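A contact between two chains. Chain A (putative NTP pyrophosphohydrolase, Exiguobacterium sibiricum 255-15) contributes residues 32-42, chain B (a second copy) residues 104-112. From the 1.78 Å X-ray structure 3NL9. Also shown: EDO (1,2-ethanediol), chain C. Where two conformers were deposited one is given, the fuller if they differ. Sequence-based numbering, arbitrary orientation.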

ATOM      1  N   ASP A  32      -3.714  11.579  14.432  1.00 26.96           N
ATOM      2  CA  ASP A  32      -4.823  10.687  14.798  1.00 27.76           C
ATOM      3  C   ASP A  32      -5.534  10.127  13.577  1.00 25.09           C
ATOM      4  O   ASP A  32      -5.959   8.990  13.587  1.00 25.08           O
ATOM      5  CB  ASP A  32      -5.817  11.394  15.728  1.00 30.39           C
ATOM      6  CG  ASP A  32      -5.260  11.591  17.138  1.00 40.62           C
ATOM      7  OD1 ASP A  32      -4.400  10.788  17.578  1.00 45.81           O
ATOM      8  OD2 ASP A  32      -5.689  12.556  17.802  1.00 53.38           O
ATOM      9  N   ARG A  33      -5.636  10.927  12.521  1.00 25.07           N
ATOM     10  CA  ARG A  33      -6.132  10.478  11.234  1.00 23.45           C
ATOM     11  C   ARG A  33      -5.170   9.522  10.522  1.00 21.56           C
ATOM     12  O   ARG A  33      -5.592   8.518   9.942  1.00 20.72           O
ATOM     13  CB  ARG A  33      -6.403  11.691  10.337  1.00 23.21           C
ATOM     14  CG  ARG A  33      -7.077  11.347   9.017  1.00 26.63           C
ATOM     15  CD  ARG A  33      -8.487  10.850   9.258  1.00 32.07           C
ATOM     16  NE  ARG A  33      -9.048  10.348   8.031  1.00 22.47           N
ATOM     17  CZ  ARG A  33     -10.209   9.720   7.932  1.00 27.91           C
ATOM     18  NH1 ARG A  33     -10.972   9.515   9.007  1.00 27.99           N
ATOM     19  NH2 ARG A  33     -10.605   9.304   6.738  1.00 22.09           N
ATOM     20  N   GLY A  34      -3.862   9.822  10.564  1.00 22.55           N
ATOM     21  CA  GLY A  34      -2.864   8.890  10.009  1.00 18.62           C
ATOM     22  C   GLY A  34      -2.894   7.504  10.648  1.00 18.11           C
ATOM     23  O   GLY A  34      -2.682   6.485   9.964  1.00 18.72           O
ATOM     24  N   VAL A  35      -3.129   7.448  11.953  1.00 20.57           N
ATOM     25  CA  VAL A  35      -3.193   6.148  12.651  1.00 19.24           C
ATOM     26  C   VAL A  35      -4.320   5.277  12.057  1.00 18.68           C
ATOM     27  O   VAL A  35      -4.154   4.081  11.842  1.00 19.36           O
ATOM     28  CB  VAL A  35      -3.402   6.312  14.156  1.00 19.44           C
ATOM     29  CG1 VAL A  35      -3.756   4.991  14.780  1.00 17.53           C
ATOM     30  CG2 VAL A  35      -2.133   6.845  14.821  1.00 19.11           C
ATOM     31  N   LYS A  36      -5.451   5.911  11.774  1.00 18.14           N
ATOM     32  CA  LYS A  36      -6.593   5.228  11.200  1.00 19.09           C
ATOM     33  C   LYS A  36      -6.232   4.655   9.826  1.00 17.67           C
ATOM     34  O   LYS A  36      -6.453   3.484   9.573  1.00 20.92           O
ATOM     35  CB  LYS A  36      -7.782   6.186  11.059  1.00 21.59           C
ATOM     36  CG  LYS A  36      -8.391   6.641  12.394  1.00 26.82           C
ATOM     37  CD  LYS A  36      -9.654   7.452  12.172  1.00 36.10           C
ATOM     38  CE  LYS A  36     -10.335   7.838  13.485  1.00 44.34           C
ATOM     39  NZ  LYS A  36     -10.422   6.697  14.454  1.00 52.38           N
ATOM     40  N   ARG A  37      -5.653   5.498   8.977  1.00 20.03           N
ATOM     41  CA  ARG A  37      -5.299   5.117   7.625  1.00 20.33           C
ATOM     42  C   ARG A  37      -4.276   4.031   7.605  1.00 19.04           C
ATOM     43  O   ARG A  37      -4.405   3.102   6.822  1.00 17.99           O
ATOM     44  CB  ARG A  37      -4.872   6.335   6.814  1.00 21.87           C
ATOM     45  CG  ARG A  37      -6.070   7.345   6.661  1.00 23.83           C
ATOM     46  CD  ARG A  37      -6.035   8.094   5.398  1.00 23.47           C
ATOM     47  NE  ARG A  37      -6.165   7.176   4.278  1.00 22.80           N
ATOM     48  CZ  ARG A  37      -7.310   6.759   3.735  1.00 22.38           C
ATOM     49  NH1 ARG A  37      -8.510   7.192   4.165  1.00 20.08           N
ATOM     50  NH2 ARG A  37      -7.238   5.899   2.740  1.00 19.02           N
ATOM     51  N   ALA A  38      -3.258   4.153   8.463  1.00 18.58           N
ATOM     52  CA  ALA A  38      -2.234   3.112   8.604  1.00 19.46           C
ATOM     53  C   ALA A  38      -2.862   1.771   8.983  1.00 15.93           C
ATOM     54  O   ALA A  38      -2.549   0.726   8.418  1.00 16.78           O
ATOM     55  CB  ALA A  38      -1.197   3.553   9.652  1.00 18.72           C
ATOM     56  N   THR A  39      -3.781   1.824   9.938  1.00 15.54           N
ATOM     57  CA  THR A  39      -4.501   0.651  10.417  1.00 16.93           C
ATOM     58  C   THR A  39      -5.326   0.013   9.299  1.00 16.76           C
ATOM     59  O   THR A  39      -5.180  -1.172   9.061  1.00 14.47           O
ATOM     60  CB  THR A  39      -5.382   1.000  11.657  1.00 18.34           C
ATOM     61  OG1 THR A  39      -4.538   1.580  12.677  1.00 18.30           O
ATOM     62  CG2 THR A  39      -6.091  -0.265  12.190  1.00 20.60           C
ATOM     63  N   TRP A  40      -6.135   0.794   8.579  1.00 16.75           N
ATOM     64  CA  TRP A  40      -6.929   0.240   7.485  1.00 19.05           C
ATOM     65  C   TRP A  40      -6.066  -0.381   6.409  1.00 19.48           C
ATOM     66  O   TRP A  40      -6.440  -1.425   5.828  1.00 19.64           O
ATOM     67  CB  TRP A  40      -7.819   1.294   6.857  1.00 21.39           C
ATOM     68  CG  TRP A  40      -8.807   1.888   7.807  1.00 23.13           C
ATOM     69  CD1 TRP A  40      -9.427   1.253   8.834  1.00 27.87           C
ATOM     70  CD2 TRP A  40      -9.338   3.224   7.784  1.00 22.02           C
ATOM     71  NE1 TRP A  40     -10.283   2.109   9.474  1.00 23.01           N
ATOM     72  CE2 TRP A  40     -10.259   3.322   8.851  1.00 21.40           C
ATOM     73  CE3 TRP A  40      -9.130   4.339   6.965  1.00 22.27           C
ATOM     74  CZ2 TRP A  40     -10.956   4.504   9.144  1.00 28.48           C
ATOM     75  CZ3 TRP A  40      -9.825   5.529   7.259  1.00 23.30           C
ATOM     76  CH2 TRP A  40     -10.725   5.593   8.333  1.00 25.39           C
ATOM     77  N   THR A  41      -4.936   0.273   6.109  1.00 19.68           N
ATOM     78  CA  THR A  41      -4.041  -0.192   5.036  1.00 17.60           C
ATOM     79  C   THR A  41      -3.461  -1.546   5.440  1.00 17.79           C
ATOM     80  O   THR A  41      -3.478  -2.508   4.654  1.00 17.88           O
ATOM     81  CB  THR A  41      -2.923   0.861   4.733  1.00 18.11           C
ATOM     82  OG1 THR A  41      -3.519   2.156   4.493  1.00 16.91           O
ATOM     83  CG2 THR A  41      -2.069   0.460   3.534  1.00 16.42           C
ATOM     84  N   ALA A  42      -2.960  -1.632   6.669  1.00 15.15           N
ATOM     85  CA  ALA A  42      -2.357  -2.868   7.168  1.00 15.33           C
ATOM     86  C   ALA A  42      -3.401  -3.985   7.374  1.00 16.73           C
ATOM     87  O   ALA A  42      -3.064  -5.146   7.280  1.00 17.06           O
ATOM     88  CB  ALA A  42      -1.603  -2.603   8.500  1.00 18.76           C
TER
ATOM     89  N   PHE B 104      -6.427   2.096  -0.303  1.00 16.34           N
ATOM     90  CA  PHE B 104      -6.194   2.863   0.944  1.00 15.91           C
ATOM     91  C   PHE B 104      -4.957   3.771   0.862  1.00 15.41           C
ATOM     92  O   PHE B 104      -4.951   4.860   1.380  1.00 17.41           O
ATOM     93  CB  PHE B 104      -6.081   1.912   2.145  1.00 16.79           C
ATOM     94  CG  PHE B 104      -7.441   1.433   2.678  1.00 14.72           C
ATOM     95  CD1 PHE B 104      -8.349   2.354   3.173  1.00 20.37           C
ATOM     96  CD2 PHE B 104      -7.774   0.089   2.705  1.00 21.68           C
ATOM     97  CE1 PHE B 104      -9.565   1.956   3.696  1.00 21.98           C
ATOM     98  CE2 PHE B 104      -8.989  -0.330   3.237  1.00 24.21           C
ATOM     99  CZ  PHE B 104      -9.897   0.613   3.715  1.00 19.60           C
ATOM    100  N   ILE B 105      -3.904   3.277   0.231  0.50 16.14           N
ATOM    101  CA  ILE B 105      -2.706   4.069   0.002  0.50 15.36           C
ATOM    102  C   ILE B 105      -3.109   5.292  -0.814  0.50 15.53           C
ATOM    103  O   ILE B 105      -2.843   6.433  -0.431  0.50 15.77           O
ATOM    104  CB  ILE B 105      -1.645   3.227  -0.706  0.50 13.67           C
ATOM    105  CG1 ILE B 105      -0.927   2.350   0.331  0.50 16.35           C
ATOM    106  CG2 ILE B 105      -0.620   4.124  -1.466  0.50 16.64           C
ATOM    107  CD1 ILE B 105      -0.262   1.116  -0.264  0.50  6.80           C
HETATM  108  N   MSE B 106      -3.850   5.051  -1.886  1.00 14.96           N
HETATM  109  CA  MSE B 106      -4.277   6.125  -2.748  1.00 12.67           C
HETATM  110  C   MSE B 106      -5.104   7.147  -1.983  1.00 16.27           C
HETATM  111  O   MSE B 106      -4.905   8.330  -2.202  1.00 15.75           O
HETATM  112  CB  MSE B 106      -5.007   5.640  -4.013  1.00 13.67           C
HETATM  113  CG  MSE B 106      -4.090   4.920  -5.008  1.00 13.50           C
HETATM  114 SE   MSE B 106      -2.922   6.271  -5.852  0.75 17.37          SE
HETATM  115  CE  MSE B 106      -1.783   5.270  -7.066  1.00 17.22           C
ATOM    116  N   GLY B 107      -5.956   6.685  -1.075  1.00 14.51           N
ATOM    117  CA  GLY B 107      -6.778   7.575  -0.233  1.00 13.73           C
ATOM    118  C   GLY B 107      -5.970   8.430   0.718  1.00 13.25           C
ATOM    119  O   GLY B 107      -6.339   9.572   1.022  1.00 18.93           O
ATOM    120  N   SER B 108      -4.876   7.889   1.210  1.00 14.44           N
ATOM    121  CA  SER B 108      -3.918   8.663   1.973  1.00 15.03           C
ATOM    122  C   SER B 108      -3.263   9.774   1.122  1.00 12.65           C
ATOM    123  O   SER B 108      -3.083  10.872   1.618  1.00 17.39           O
ATOM    124  CB  SER B 108      -2.876   7.733   2.656  1.00 16.22           C
ATOM    125  OG  SER B 108      -3.532   6.764   3.482  1.00 16.66           O
ATOM    126  N   PHE B 109      -2.870   9.487  -0.130  1.00 14.31           N
ATOM    127  CA  PHE B 109      -2.463  10.564  -1.019  1.00 16.49           C
ATOM    128  C   PHE B 109      -3.570  11.601  -1.127  1.00 18.38           C
ATOM    129  O   PHE B 109      -3.292  12.793  -1.012  1.00 16.19           O
ATOM    130  CB  PHE B 109      -2.021  10.092  -2.425  1.00 17.07           C
ATOM    131  CG  PHE B 109      -0.639   9.501  -2.450  1.00 12.83           C
ATOM    132  CD1 PHE B 109       0.481  10.330  -2.462  1.00 21.68           C
ATOM    133  CD2 PHE B 109      -0.449   8.145  -2.410  1.00 15.06           C
ATOM    134  CE1 PHE B 109       1.739   9.809  -2.469  1.00 17.85           C
ATOM    135  CE2 PHE B 109       0.820   7.610  -2.413  1.00 14.19           C
ATOM    136  CZ  PHE B 109       1.916   8.448  -2.449  1.00 13.82           C
ATOM    137  N   VAL B 110      -4.820  11.169  -1.323  1.00 18.47           N
ATOM    138  CA  VAL B 110      -5.945  12.140  -1.450  1.00 16.05           C
ATOM    139  C   VAL B 110      -6.047  12.992  -0.173  1.00 20.51           C
ATOM    140  O   VAL B 110      -6.280  14.217  -0.226  1.00 20.11           O
ATOM    141  CB  VAL B 110      -7.300  11.424  -1.731  1.00 12.18           C
ATOM    142  CG1 VAL B 110      -8.577  12.352  -1.459  1.00 18.57           C
ATOM    143  CG2 VAL B 110      -7.289  10.804  -3.149  1.00 19.88           C
ATOM    144  N   GLU B 111      -5.904  12.365   0.981  1.00 19.20           N
ATOM    145  CA  GLU B 111      -6.082  13.110   2.236  1.00 20.37           C
ATOM    146  C   GLU B 111      -4.930  14.082   2.457  1.00 19.17           C
ATOM    147  O   GLU B 111      -5.121  15.101   3.067  1.00 20.17           O
ATOM    148  CB  GLU B 111      -6.241  12.167   3.429  1.00 18.61           C
ATOM    149  CG  GLU B 111      -7.506  11.371   3.336  1.00 24.71           C
ATOM    150  CD  GLU B 111      -8.079  10.936   4.653  1.00 21.78           C
ATOM    151  OE1 GLU B 111      -7.792  11.555   5.723  1.00 22.94           O
ATOM    152  OE2 GLU B 111      -8.872   9.976   4.585  1.00 21.22           O
ATOM    153  N   ALA B 112      -3.752  13.747   1.935  1.00 20.24           N
ATOM    154  CA  ALA B 112      -2.572  14.611   1.998  1.00 19.67           C
ATOM    155  C   ALA B 112      -2.622  15.697   0.916  1.00 22.39           C
ATOM    156  O   ALA B 112      -1.866  16.660   0.980  1.00 21.10           O
ATOM    157  CB  ALA B 112      -1.308  13.772   1.811  1.00 18.55           C
TER
HETATM  158  C1  EDO C 201     -11.651   5.592   2.373  1.00 20.01           C
HETATM  159  O1  EDO C 201     -10.913   5.768   3.602  1.00 23.56           O
HETATM  160  C2  EDO C 201     -10.709   5.052   1.287  1.00 18.13           C
HETATM  161  O2  EDO C 201      -9.539   5.878   1.114  1.00 17.51           O
HETATM  162  O   HOH W   1      -2.181   4.558   3.779  1.00 17.42           O

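This is a near-antiparallel helix-helix contact between two copies of one protein, held chiefly by a buried arginine that fits into the neighbouring helix and is bonded at each of its nitrogens. The axes run at 162° and approach to 9.7 Å, and the backbones draw together from Arg A33 opposite Glu B111 to Thr A41 opposite Phe B104.

Arg A37 lies among Phe B104, Gly B107, Ser B108 and Glu B111. The guanidinium of Arg A37 offers donors in several directions: its NE bonds Ser B108 OG (2.8 Å), its NH2 bonds the carbonyl Phe B104 O (2.9 Å), and its NH1 makes a weak, charge-assisted hydrogen bond to Glu B111 OE2 (2.8 Å). Gly B107 suits its place because a CB there would clash with Arg A37 NH2. Ethanediol, probably from the crystallisation liquor, accepts from NH1 and NH2.

Glu B111 also balances a second charge. Arg A33 meets Glu B111 side-on, with Arg A33 NE to Glu B111 OE1 at 2.9 Å and Arg A33 NH2 to Glu B111 OE2 at 2.8 Å, so one carboxylate serves two arginines.

At the closer end the chemistry turns apolar. Trp A40 CB sits over the face of the Phe B104 ring, 3.8 Å from its centroid, and Thr A41 CG2 reaches Ile B105 CG1 (3.9 Å). Thr A41 OG1 donates to Arg A37 O (2.7 Å), leaving it free to accept from a water that also bonds Ser B108.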